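Local structure of O-methyltransferase (3MCZ) at residues I184-G189 and D250-N255; L174-R179 and A282-T287. The protein probably transfers a methyl group from S-adenosylmethionine to an oxygen atom of a substrate, as expected of a dimeric O-methyltransferase. All coordinates share one frame; numbering follows the deposited sequence.

Contact 1: I184-G189 and D250-N255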
loop_
_atom_site.group_PDB
_atom_site.type_symbol
_atom_site.label_atom_id
_atom_site.label_comp_id
_atom_site.label_asym_id
_atom_site.label_seq_id
_atom_site.Cartn_x
_atom_site.Cartn_y
_atom_site.Cartn_z
ATOM N N ILE A 184 -25.918 29.323 -3.425
ATOM C CA ILE A 184 -25.047 29.044 -4.549
ATOM C C ILE A 184 -23.950 28.051 -4.099
ATOM O O ILE A 184 -23.255 28.305 -3.112
ATOM C CB ILE A 184 -24.455 30.356 -5.077
ATOM C CG1 ILE A 184 -25.524 31.166 -5.776
ATOM C CG2 ILE A 184 -23.277 30.095 -5.974
ATOM C CD1 ILE A 184 -25.059 32.515 -6.279
ATOM N N ASP A 185 -23.846 26.910 -4.791
ATOM C CA ASP A 185 -22.835 25.854 -4.513
ATOM C C ASP A 185 -21.740 25.947 -5.601
ATOM O O ASP A 185 -21.932 25.519 -6.756
ATOM C CB ASP A 185 -23.521 24.471 -4.535
ATOM C CG ASP A 185 -22.692 23.352 -3.883
ATOM O OD1 ASP A 185 -21.647 23.624 -3.216
ATOM O OD2 ASP A 185 -23.118 22.168 -4.024
ATOM N N LEU A 186 -20.604 26.504 -5.228
ATOM C CA LEU A 186 -19.525 26.768 -6.158
ATOM C C LEU A 186 -18.662 25.499 -6.308
ATOM O O LEU A 186 -18.211 24.924 -5.323
ATOM C CB LEU A 186 -18.687 27.961 -5.696
ATOM C CG LEU A 186 -19.372 29.348 -5.613
ATOM C CD1 LEU A 186 -18.433 30.335 -4.870
ATOM C CD2 LEU A 186 -19.813 29.901 -6.977
ATOM N N ALA A 187 -18.453 25.045 -7.540
ATOM C CA ALA A 187 -17.686 23.822 -7.734
ATOM C C ALA A 187 -18.464 22.678 -7.093
ATOM O O ALA A 187 -17.869 21.740 -6.537
ATOM C CB ALA A 187 -16.282 23.938 -7.104
ATOM N N GLY A 188 -19.793 22.770 -7.157
ATOM C CA GLY A 188 -20.665 21.898 -6.380
ATOM C C GLY A 188 -20.585 20.446 -6.795
ATOM O O GLY A 188 -20.889 19.549 -5.995
ATOM N N GLY A 189 -20.215 20.217 -8.057
ATOM C CA GLY A 189 -19.889 18.876 -8.559
ATOM C C GLY A 189 -21.038 17.914 -8.486
ATOM O O GLY A 189 -22.083 18.133 -9.121
ATOM N N ASP A 250 -27.998 34.192 -0.375
ATOM C CA ASP A 250 -27.907 34.265 1.084
ATOM C C ASP A 250 -26.784 33.393 1.656
ATOM O O ASP A 250 -26.160 33.755 2.655
ATOM C CB ASP A 250 -29.239 33.851 1.690
ATOM C CG ASP A 250 -30.361 34.800 1.294
ATOM O OD1 ASP A 250 -30.107 36.024 1.348
ATOM O OD2 ASP A 250 -31.463 34.331 0.881
ATOM N N VAL A 251 -26.577 32.240 1.039
ATOM C CA VAL A 251 -25.522 31.312 1.389
ATOM C C VAL A 251 -24.755 30.866 0.152
ATOM O O VAL A 251 -25.328 30.464 -0.870
ATOM C CB VAL A 251 -26.021 30.075 2.189
ATOM C CG1 VAL A 251 -24.812 29.183 2.595
ATOM C CG2 VAL A 251 -26.787 30.489 3.419
ATOM N N VAL A 252 -23.424 30.986 0.217
ATOM C CA VAL A 252 -22.551 30.600 -0.880
ATOM C C VAL A 252 -21.631 29.528 -0.319
ATOM O O VAL A 252 -21.094 29.682 0.766
ATOM C CB VAL A 252 -21.737 31.821 -1.405
ATOM C CG1 VAL A 252 -20.726 31.412 -2.495
ATOM C CG2 VAL A 252 -22.704 32.945 -1.879
HETATM N N MSE A 253 -21.443 28.423 -1.041
HETATM C CA MSE A 253 -20.642 27.334 -0.503
HETATM C C MSE A 253 -19.451 27.026 -1.410
HETATM O O MSE A 253 -19.604 26.980 -2.612
HETATM C CB MSE A 253 -21.493 26.072 -0.339
HETATM C CG MSE A 253 -22.749 26.272 0.425
HETATM SE SE MSE A 253 -23.629 24.627 0.925
HETATM C CE MSE A 253 -24.257 24.103 -0.753
ATOM N N LEU A 254 -18.311 26.793 -0.774
ATOM C CA LEU A 254 -17.078 26.295 -1.370
ATOM C C LEU A 254 -16.677 25.051 -0.582
ATOM O O LEU A 254 -15.880 25.136 0.342
ATOM C CB LEU A 254 -15.968 27.315 -1.201
ATOM C CG LEU A 254 -15.751 28.392 -2.239
ATOM C CD1 LEU A 254 -14.706 29.376 -1.694
ATOM C CD2 LEU A 254 -15.313 27.810 -3.644
ATOM N N ASN A 255 -17.223 23.897 -0.929
ATOM C CA ASN A 255 -17.058 22.735 -0.062
ATOM C C ASN A 255 -15.987 21.808 -0.604
ATOM O O ASN A 255 -16.136 21.302 -1.708
ATOM C CB ASN A 255 -18.381 21.984 0.061
ATOM C CG ASN A 255 -19.419 22.767 0.843
ATOM O OD1 ASN A 255 -20.606 22.746 0.503
ATOM N ND2 ASN A 255 -18.970 23.488 1.873
HETATM O O HOH W 1 -18.976 23.488 -3.031
HETATM O O HOH W 2 -20.790 21.600 -2.131
HETATM O O HOH W 3 -17.794 20.950 -3.944
#
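Strands 182-186 and 251-255 lie side by side and parallel inside the Rossmann-like methyltransferase sheet. Three backbone hydrogen bonds join them. Ile-184 N donates to Val-251 O at 2.9 Å, and Ile-184 O accepts the N-H of Met-253. Leu-186 N then reaches Met-253 O at 2.8 Å. Each donor N lies nearly along the C=O axis of the carbonyl that accepts it.

The dry side is tight. Val-252 CG1, anti to its backbone N (chi1 176°), meets Leu-186 CD1 at 3.5 Å, closer than usual van der Waals contact. Leu-254 crosses Leu-186 obliquely, with CD2 4.0 Å from Leu-186 CB. Ala-273 of helix 263-275 packs on both leucines.

The other face carries Asp-185 and Met-253, a selenomethionine. A bend at chi3 (-72°) brings Met-253 CE to 3.6 Å from Asp-185 CG. Toward the C-terminal ends of the strands, water takes over from direct contact. One water binds Asp-185 OD1, Leu-186 O and Asn-255 N, the last at 2.8 Å. A second links Asp-185 OD1, at 2.5 Å, to Asn-255 OD1. A third joins Ala-187 O to Asn-255 O.

A type II turn runs from Asp-185 through Leu-186 and Ala-187 to Gly-188, and Gly-189 follows. This glycine-rich segment matches the cofactor-binding motif of related methyltransferases. Asp-185 OD1 accepts from two waters, which would suit a charged carboxylate without proving one.

Contact 2: L174-R179 and A282-T287; sequences LGVFAR and ALLILT
Ala-282 stands near the start of strand 281-288 and makes the first touch. Its CB points at the turn 174-179 and meets Val-176 CG1 at 3.9 Å. Val-176 has CG1 anti to its carbonyl carbon (chi1 -61°). That torsion puts CG2 in the crowded position between the backbone N and the carbonyl carbon. CG2 lies 4.0 Å above the plane of the Phe-177 ring, over its centre, so the two neighbours in the turn pack on each other.

Leu-283 turns to the other face of the sheet. Leu-284 comes back to the first face and carries most of the contact. Chi1 (-55°) sets CG anti to the carbonyl carbon, and with chi2 at -177° both methyls reach the turn. Leu-284 CD1 meets Leu-174 CD1 at 3.6 Å, and these two leucines reach each other tip to tip. The same CD1 lies 3.8 Å from Phe-177 CZ, with the two side chains crossing obliquely. Leu-284 CD2 is 4.1 Å from Leu-174 CD1, and Val-176 CG2 is more distant from it, at 4.4 Å.

No hydrogen bond crosses this contact; it is apolar packing. The turn links helix 150-172 to strand 182-186, which opens the Rossmann-like sheet of the methyltransferase domain. It lies against the face of that sheet formed by Ala-282 and Leu-284. Residues 175-178 have helical backbone angles, but only two weak bonds form in the turn, Phe-177 N to Leu-174 O and Ala-178 N to Gly-175 O. Leu-343 and Ile-345 of strand 341-347 extend the same apolar patch under Leu-174 and Val-176.

Further along the strand, Ile-285 faces helix 319-328. Leu-286 returns to the first face and packs on Tyr-341, while Thr-287 meets Ile-322 of the helix.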
loop_
_atom_site.group_PDB
_atom_site.type_symbol
_atom_site.label_atom_id
_atom_site.label_comp_id
_atom_site.label_asym_id
_atom_site.label_seq_id
_atom_site.Cartn_x
_atom_site.Cartn_y
_atom_site.Cartn_z
ATOM N N LEU A 174 -26.848 23.381 9.601
ATOM C CA LEU A 174 -26.369 24.706 9.988
ATOM C C LEU A 174 -27.521 25.711 10.112
ATOM O O LEU A 174 -28.433 25.706 9.305
ATOM C CB LEU A 174 -25.374 25.235 8.974
ATOM C CG LEU A 174 -24.009 24.540 8.966
ATOM C CD1 LEU A 174 -23.168 25.146 7.831
ATOM C CD2 LEU A 174 -23.306 24.678 10.326
ATOM N N GLY A 175 -27.438 26.582 11.108
ATOM C CA GLY A 175 -28.453 27.604 11.339
ATOM C C GLY A 175 -28.549 28.702 10.291
ATOM O O GLY A 175 -29.587 29.363 10.178
ATOM N N VAL A 176 -27.519 28.874 9.476
ATOM C CA VAL A 176 -27.538 29.911 8.469
ATOM C C VAL A 176 -28.596 29.647 7.395
ATOM O O VAL A 176 -28.913 30.543 6.636
ATOM C CB VAL A 176 -26.162 30.082 7.775
ATOM C CG1 VAL A 176 -25.084 30.478 8.812
ATOM C CG2 VAL A 176 -25.794 28.803 6.942
ATOM N N PHE A 177 -29.114 28.421 7.322
ATOM C CA PHE A 177 -30.084 28.051 6.276
ATOM C C PHE A 177 -31.528 28.357 6.638
ATOM O O PHE A 177 -32.324 28.549 5.742
ATOM C CB PHE A 177 -29.955 26.569 5.896
ATOM C CG PHE A 177 -28.684 26.254 5.158
ATOM C CD1 PHE A 177 -28.433 26.807 3.910
ATOM C CD2 PHE A 177 -27.715 25.437 5.727
ATOM C CE1 PHE A 177 -27.250 26.567 3.257
ATOM C CE2 PHE A 177 -26.511 25.171 5.041
ATOM C CZ PHE A 177 -26.284 25.722 3.807
ATOM N N ALA A 178 -31.841 28.464 7.938
ATOM C CA ALA A 178 -33.234 28.493 8.427
ATOM C C ALA A 178 -33.993 29.716 7.890
ATOM O O ALA A 178 -35.145 29.596 7.530
ATOM C CB ALA A 178 -33.272 28.498 9.981
ATOM N N ARG A 179 -33.321 30.873 7.802
ATOM C CA ARG A 179 -33.953 32.109 7.333
ATOM C C ARG A 179 -33.429 32.554 5.954
ATOM O O ARG A 179 -33.730 33.661 5.492
ATOM C CB ARG A 179 -33.744 33.239 8.346
ATOM C CG ARG A 179 -34.270 33.004 9.774
ATOM C CD ARG A 179 -35.749 33.203 9.904
ATOM N NE ARG A 179 -36.225 33.108 11.300
ATOM C CZ ARG A 179 -37.499 32.885 11.657
ATOM N NH1 ARG A 179 -38.454 32.736 10.727
ATOM N NH2 ARG A 179 -37.837 32.808 12.950
ATOM N N ALA A 282 -23.987 34.227 4.465
ATOM C CA ALA A 282 -22.801 33.483 4.897
ATOM C C ALA A 282 -22.100 32.822 3.730
ATOM O O ALA A 282 -22.736 32.334 2.787
ATOM C CB ALA A 282 -23.179 32.404 5.952
ATOM N N LEU A 283 -20.783 32.789 3.839
ATOM C CA LEU A 283 -19.925 31.993 2.986
ATOM C C LEU A 283 -19.464 30.770 3.800
ATOM O O LEU A 283 -18.938 30.921 4.935
ATOM C CB LEU A 283 -18.691 32.825 2.584
ATOM C CG LEU A 283 -17.612 32.063 1.790
ATOM C CD1 LEU A 283 -18.176 31.443 0.490
ATOM C CD2 LEU A 283 -16.383 32.932 1.479
ATOM N N LEU A 284 -19.663 29.569 3.249
ATOM C CA LEU A 284 -19.255 28.342 3.918
ATOM C C LEU A 284 -18.090 27.751 3.162
ATOM O O LEU A 284 -18.161 27.588 1.947
ATOM C CB LEU A 284 -20.376 27.307 3.962
ATOM C CG LEU A 284 -21.702 27.746 4.576
ATOM C CD1 LEU A 284 -22.702 26.576 4.614
ATOM C CD2 LEU A 284 -21.539 28.385 5.975
ATOM N N ILE A 285 -17.014 27.452 3.881
ATOM C CA ILE A 285 -15.888 26.743 3.297
ATOM C C ILE A 285 -15.554 25.523 4.140
ATOM O O ILE A 285 -15.201 25.639 5.287
ATOM C CB ILE A 285 -14.638 27.611 3.188
ATOM C CG1 ILE A 285 -14.918 28.915 2.398
ATOM C CG2 ILE A 285 -13.473 26.770 2.551
ATOM C CD1 ILE A 285 -13.759 29.940 2.394
ATOM N N LEU A 286 -15.681 24.352 3.539
ATOM C CA LEU A 286 -15.322 23.118 4.182
ATOM C C LEU A 286 -13.938 22.735 3.667
ATOM O O LEU A 286 -13.713 22.665 2.460
ATOM C CB LEU A 286 -16.325 22.058 3.792
ATOM C CG LEU A 286 -16.180 20.717 4.474
ATOM C CD1 LEU A 286 -16.385 20.845 5.992
ATOM C CD2 LEU A 286 -17.223 19.767 3.844
ATOM N N THR A 287 -13.018 22.486 4.580
ATOM C CA THR A 287 -11.651 22.235 4.210
ATOM C C THR A 287 -10.998 21.291 5.230
ATOM O O THR A 287 -11.295 21.346 6.442
ATOM C CB THR A 287 -10.894 23.566 4.050
ATOM O OG1 THR A 287 -9.596 23.298 3.533
ATOM C CG2 THR A 287 -10.748 24.335 5.403
#

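From the N terminus, the chain leaves helix 150-172 and makes the turn 174-179, the first half of contact 2. It then enters strand 182-186, where contact 1 opens. Two further strands, 205-210 and 231-235, pass before strand 251-255 closes contact 1. Helix 263-275 carries the chain on to strand 281-288, which closes contact 2. Contact 1 is therefore nested inside the loop of contact 2. Strands 251-255 and 281-288 are neighbours in the sheet, with probable hydrogen bonds from Leu-254 N to Leu-284 O and from Ala-282 N to Asp-250 O. Contact 1 joins strands within the sheet; contact 2 ties the turn before it to one face.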